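PDB 6CIB: YcaO from Methanopyrus kandleri, which binds ADP and magnesium and, as a YcaO-family enzyme, probably uses ATP to activate peptide backbone amides for thioamidation. Local coordinates for residues A[173-179]-A[367-372]. Residues are numbered along the deposited sequence; the frame is centred on the assembly and turned at random.
Sequences IVEYFRI and MPEKPP
The Phe177 ring is held between the rim of Tyr176, its neighbour in sequence, and Pro371 of the proline-rich C-terminal tail, 367-372, with no hydrogen bond joining the two segments. Tyr176 turns its edge to Phe177, CD2 sitting over the centre of one face; over the opposite face stands Pro371, its CA 4.2 Å from the ring centroid and only 7° off the normal, a CH-pi contact. Proline suits this place because its rigid ring offers polarised C-H groups to an aromatic face. At the ring's edge, in plane, the carbonyl Pro368 O lies 3.2 Å from Phe177 CZ, facing the electropositive rim. With CG anti to the carbonyl carbon (chi1 -67°), the phenyl group extends into the bend of the tail.

Met367, a selenomethionine, is flexible enough to fold at chi2 (63°) and chi3, laying CE 3.5 Å from Tyr176 CG over one face of the tyrosine, near its rim, while SE meets Ile173 CD1 at 3.5 Å and makes oblique Met-aromatic contacts with both rings. Replacing Phe177 with an alanine is likely to open a gap between Tyr176 and the tail and to leave Pro371 without the ring it covers. Ile179 CD1 touches Pro372 CD more loosely, at 4.2 Å.

The tail thus packs on the C-terminal end of helix 154-177, at the surface and away from the nucleotide site; Tyr357 meets Tyr176 edge-to-face, and the Glu175 carboxylate accepts hydrogen bonds from His291 and Trp292 of helix 290-293.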
ATOM      1  N   ILE A 173     -13.849  -2.238  -3.554  1.00 33.10           N
ATOM      2  CA  ILE A 173     -15.019  -3.108  -3.706  1.00 35.81           C
ATOM      3  C   ILE A 173     -15.983  -3.009  -2.515  1.00 34.71           C
ATOM      4  O   ILE A 173     -17.188  -2.851  -2.710  1.00 34.63           O
ATOM      5  CB  ILE A 173     -14.580  -4.564  -4.071  1.00 37.14           C
ATOM      6  CG1 ILE A 173     -14.758  -4.798  -5.569  1.00 39.46           C
ATOM      7  CG2 ILE A 173     -15.344  -5.645  -3.322  1.00 35.94           C
ATOM      8  CD1 ILE A 173     -13.811  -3.999  -6.436  1.00 40.47           C
ATOM      9  N   VAL A 174     -15.432  -3.067  -1.304  1.00 33.76           N
ATOM     10  CA  VAL A 174     -16.196  -2.924  -0.062  1.00 33.27           C
ATOM     11  C   VAL A 174     -16.920  -1.571   0.013  1.00 33.15           C
ATOM     12  O   VAL A 174     -18.100  -1.533   0.333  1.00 33.75           O
ATOM     13  CB  VAL A 174     -15.301  -3.203   1.184  1.00 32.69           C
ATOM     14  CG1 VAL A 174     -15.997  -2.824   2.494  1.00 31.22           C
ATOM     15  CG2 VAL A 174     -14.899  -4.673   1.224  1.00 31.12           C
ATOM     16  N   GLU A 175     -16.226  -0.481  -0.314  1.00 33.54           N
ATOM     17  CA  GLU A 175     -16.824   0.863  -0.293  1.00 35.14           C
ATOM     18  C   GLU A 175     -17.830   1.120  -1.431  1.00 35.82           C
ATOM     19  O   GLU A 175     -18.864   1.750  -1.206  1.00 34.31           O
ATOM     20  CB  GLU A 175     -15.751   1.967  -0.287  1.00 35.18           C
ATOM     21  CG  GLU A 175     -14.752   1.933   0.871  1.00 36.67           C
ATOM     22  CD  GLU A 175     -15.337   2.206   2.251  1.00 37.59           C
ATOM     23  OE1 GLU A 175     -16.508   2.612   2.376  1.00 39.03           O
ATOM     24  OE2 GLU A 175     -14.600   2.012   3.240  1.00 39.34           O
ATOM     25  N   TYR A 176     -17.523   0.643  -2.637  1.00 37.44           N
ATOM     26  CA  TYR A 176     -18.402   0.831  -3.803  1.00 40.81           C
ATOM     27  C   TYR A 176     -19.775   0.174  -3.605  1.00 42.39           C
ATOM     28  O   TYR A 176     -20.799   0.807  -3.846  1.00 43.34           O
ATOM     29  CB  TYR A 176     -17.735   0.299  -5.076  1.00 42.33           C
ATOM     30  CG  TYR A 176     -18.425   0.679  -6.371  1.00 44.26           C
ATOM     31  CD1 TYR A 176     -18.161   1.906  -6.993  1.00 45.44           C
ATOM     32  CD2 TYR A 176     -19.321  -0.198  -6.990  1.00 45.56           C
ATOM     33  CE1 TYR A 176     -18.785   2.255  -8.187  1.00 46.83           C
ATOM     34  CE2 TYR A 176     -19.952   0.140  -8.186  1.00 47.41           C
ATOM     35  CZ  TYR A 176     -19.679   1.365  -8.779  1.00 46.81           C
ATOM     36  OH  TYR A 176     -20.296   1.702  -9.960  1.00 49.04           O
ATOM     37  N   PHE A 177     -19.775  -1.083  -3.154  1.00 43.14           N
ATOM     38  CA  PHE A 177     -20.995  -1.861  -2.940  1.00 42.11           C
ATOM     39  C   PHE A 177     -21.508  -1.788  -1.510  1.00 41.75           C
ATOM     40  O   PHE A 177     -22.558  -2.359  -1.212  1.00 41.00           O
ATOM     41  CB  PHE A 177     -20.766  -3.332  -3.293  1.00 41.76           C
ATOM     42  CG  PHE A 177     -20.510  -3.580  -4.748  1.00 43.90           C
ATOM     43  CD1 PHE A 177     -21.536  -3.433  -5.693  1.00 44.54           C
ATOM     44  CD2 PHE A 177     -19.244  -3.975  -5.183  1.00 43.08           C
ATOM     45  CE1 PHE A 177     -21.294  -3.674  -7.043  1.00 45.81           C
ATOM     46  CE2 PHE A 177     -18.999  -4.214  -6.533  1.00 44.06           C
ATOM     47  CZ  PHE A 177     -20.023  -4.064  -7.462  1.00 44.64           C
ATOM     48  N   ARG A 178     -20.768  -1.099  -0.636  1.00 41.93           N
ATOM     49  CA  ARG A 178     -21.048  -1.066   0.812  1.00 42.14           C
ATOM     50  C   ARG A 178     -21.250  -2.473   1.383  1.00 41.47           C
ATOM     51  O   ARG A 178     -22.245  -2.758   2.060  1.00 40.35           O
ATOM     52  CB  ARG A 178     -22.199  -0.113   1.146  1.00 45.82           C
ATOM     53  CG  ARG A 178     -21.839   1.332   0.892  1.00 51.00           C
ATOM     54  CD  ARG A 178     -22.801   2.277   1.574  1.00 56.34           C
ATOM     55  NE  ARG A 178     -22.108   3.512   1.924  1.00 60.75           N
ATOM     56  CZ  ARG A 178     -21.808   3.894   3.163  1.00 62.55           C
ATOM     57  NH1 ARG A 178     -22.157   3.154   4.211  1.00 63.03           N
ATOM     58  NH2 ARG A 178     -21.166   5.037   3.354  1.00 65.93           N
ATOM     59  N   ILE A 179     -20.294  -3.347   1.064  1.00 39.78           N
ATOM     60  CA  ILE A 179     -20.221  -4.701   1.602  1.00 40.62           C
ATOM     61  C   ILE A 179     -19.921  -4.619   3.098  1.00 40.26           C
ATOM     62  O   ILE A 179     -19.139  -3.768   3.530  1.00 39.87           O
ATOM     63  CB  ILE A 179     -19.131  -5.546   0.881  1.00 41.21           C
ATOM     64  CG1 ILE A 179     -19.440  -5.646  -0.625  1.00 43.45           C
ATOM     65  CG2 ILE A 179     -18.998  -6.934   1.511  1.00 40.51           C
ATOM     66  CD1 ILE A 179     -18.374  -6.322  -1.466  1.00 42.77           C
HETATM   67  N   MSE A 367     -15.600  -3.469 -12.718  1.00 54.14           N
HETATM   68  CA  MSE A 367     -16.592  -3.663 -11.663  1.00 58.70           C
HETATM   69  C   MSE A 367     -17.693  -4.561 -12.163  1.00 61.70           C
HETATM   70  O   MSE A 367     -18.230  -4.321 -13.246  1.00 63.68           O
HETATM   71  CB  MSE A 367     -17.127  -2.283 -11.279  1.00 62.11           C
HETATM   72  CG  MSE A 367     -17.582  -2.194  -9.827  1.00 66.71           C
HETATM   73 SE   MSE A 367     -16.058  -2.488  -8.611  1.00 74.26          SE
HETATM   74  CE  MSE A 367     -15.672  -0.608  -8.171  1.00 69.66           C
ATOM     75  N   PRO A 368     -18.038  -5.624 -11.396  1.00 64.96           N
ATOM     76  CA  PRO A 368     -19.223  -6.403 -11.773  1.00 68.27           C
ATOM     77  C   PRO A 368     -20.515  -5.666 -11.393  1.00 71.00           C
ATOM     78  O   PRO A 368     -20.478  -4.714 -10.603  1.00 68.71           O
ATOM     79  CB  PRO A 368     -19.068  -7.699 -10.970  1.00 66.73           C
ATOM     80  CG  PRO A 368     -18.265  -7.314  -9.776  1.00 66.78           C
ATOM     81  CD  PRO A 368     -17.393  -6.156 -10.178  1.00 65.77           C
ATOM     82  N   GLU A 369     -21.635  -6.100 -11.967  1.00 77.39           N
ATOM     83  CA  GLU A 369     -22.955  -5.516 -11.689  1.00 82.31           C
ATOM     84  C   GLU A 369     -23.469  -5.809 -10.264  1.00 82.97           C
ATOM     85  O   GLU A 369     -24.220  -5.007  -9.699  1.00 83.03           O
ATOM     86  CB  GLU A 369     -23.974  -5.931 -12.773  1.00 85.28           C
ATOM     87  CG  GLU A 369     -24.437  -7.394 -12.774  1.00 90.72           C
ATOM     88  CD  GLU A 369     -23.399  -8.383 -13.297  1.00 92.82           C
ATOM     89  OE1 GLU A 369     -23.551  -8.855 -14.445  1.00 94.69           O
ATOM     90  OE2 GLU A 369     -22.436  -8.698 -12.560  1.00 92.91           O
ATOM     91  N   LYS A 370     -23.037  -6.941  -9.700  1.00 85.37           N
ATOM     92  CA  LYS A 370     -23.462  -7.427  -8.376  1.00 87.66           C
ATOM     93  C   LYS A 370     -22.256  -7.584  -7.421  1.00 88.26           C
ATOM     94  O   LYS A 370     -21.145  -7.870  -7.888  1.00 85.55           O
ATOM     95  CB  LYS A 370     -24.196  -8.769  -8.536  1.00 87.01           C
ATOM     96  CG  LYS A 370     -25.199  -9.098  -7.440  1.00 87.29           C
ATOM     97  CD  LYS A 370     -25.986 -10.363  -7.744  1.00 84.67           C
ATOM     98  CE  LYS A 370     -27.005 -10.641  -6.651  1.00 84.09           C
ATOM     99  NZ  LYS A 370     -27.771 -11.891  -6.909  1.00 81.63           N
ATOM    100  N   PRO A 371     -22.461  -7.383  -6.090  1.00 89.61           N
ATOM    101  CA  PRO A 371     -21.401  -7.690  -5.109  1.00 93.27           C
ATOM    102  C   PRO A 371     -20.955  -9.164  -5.138  1.00 98.12           C
ATOM    103  O   PRO A 371     -21.814 -10.049  -5.222  1.00100.66           O
ATOM    104  CB  PRO A 371     -22.061  -7.372  -3.765  1.00 90.13           C
ATOM    105  CG  PRO A 371     -23.075  -6.337  -4.082  1.00 89.91           C
ATOM    106  CD  PRO A 371     -23.582  -6.652  -5.460  1.00 89.17           C
ATOM    107  N   PRO A 372     -19.625  -9.423  -5.084  1.00101.17           N
ATOM    108  CA  PRO A 372     -19.108 -10.803  -5.085  1.00104.44           C
ATOM    109  C   PRO A 372     -19.521 -11.591  -3.830  1.00107.17           C
ATOM    110  O   PRO A 372     -19.008 -11.333  -2.733  1.00109.65           O
ATOM    111  CB  PRO A 372     -17.581 -10.614  -5.149  1.00103.37           C
ATOM    112  CG  PRO A 372     -17.376  -9.221  -5.645  1.00101.62           C
ATOM    113  CD  PRO A 372     -18.524  -8.440  -5.081  1.00100.53           C
TER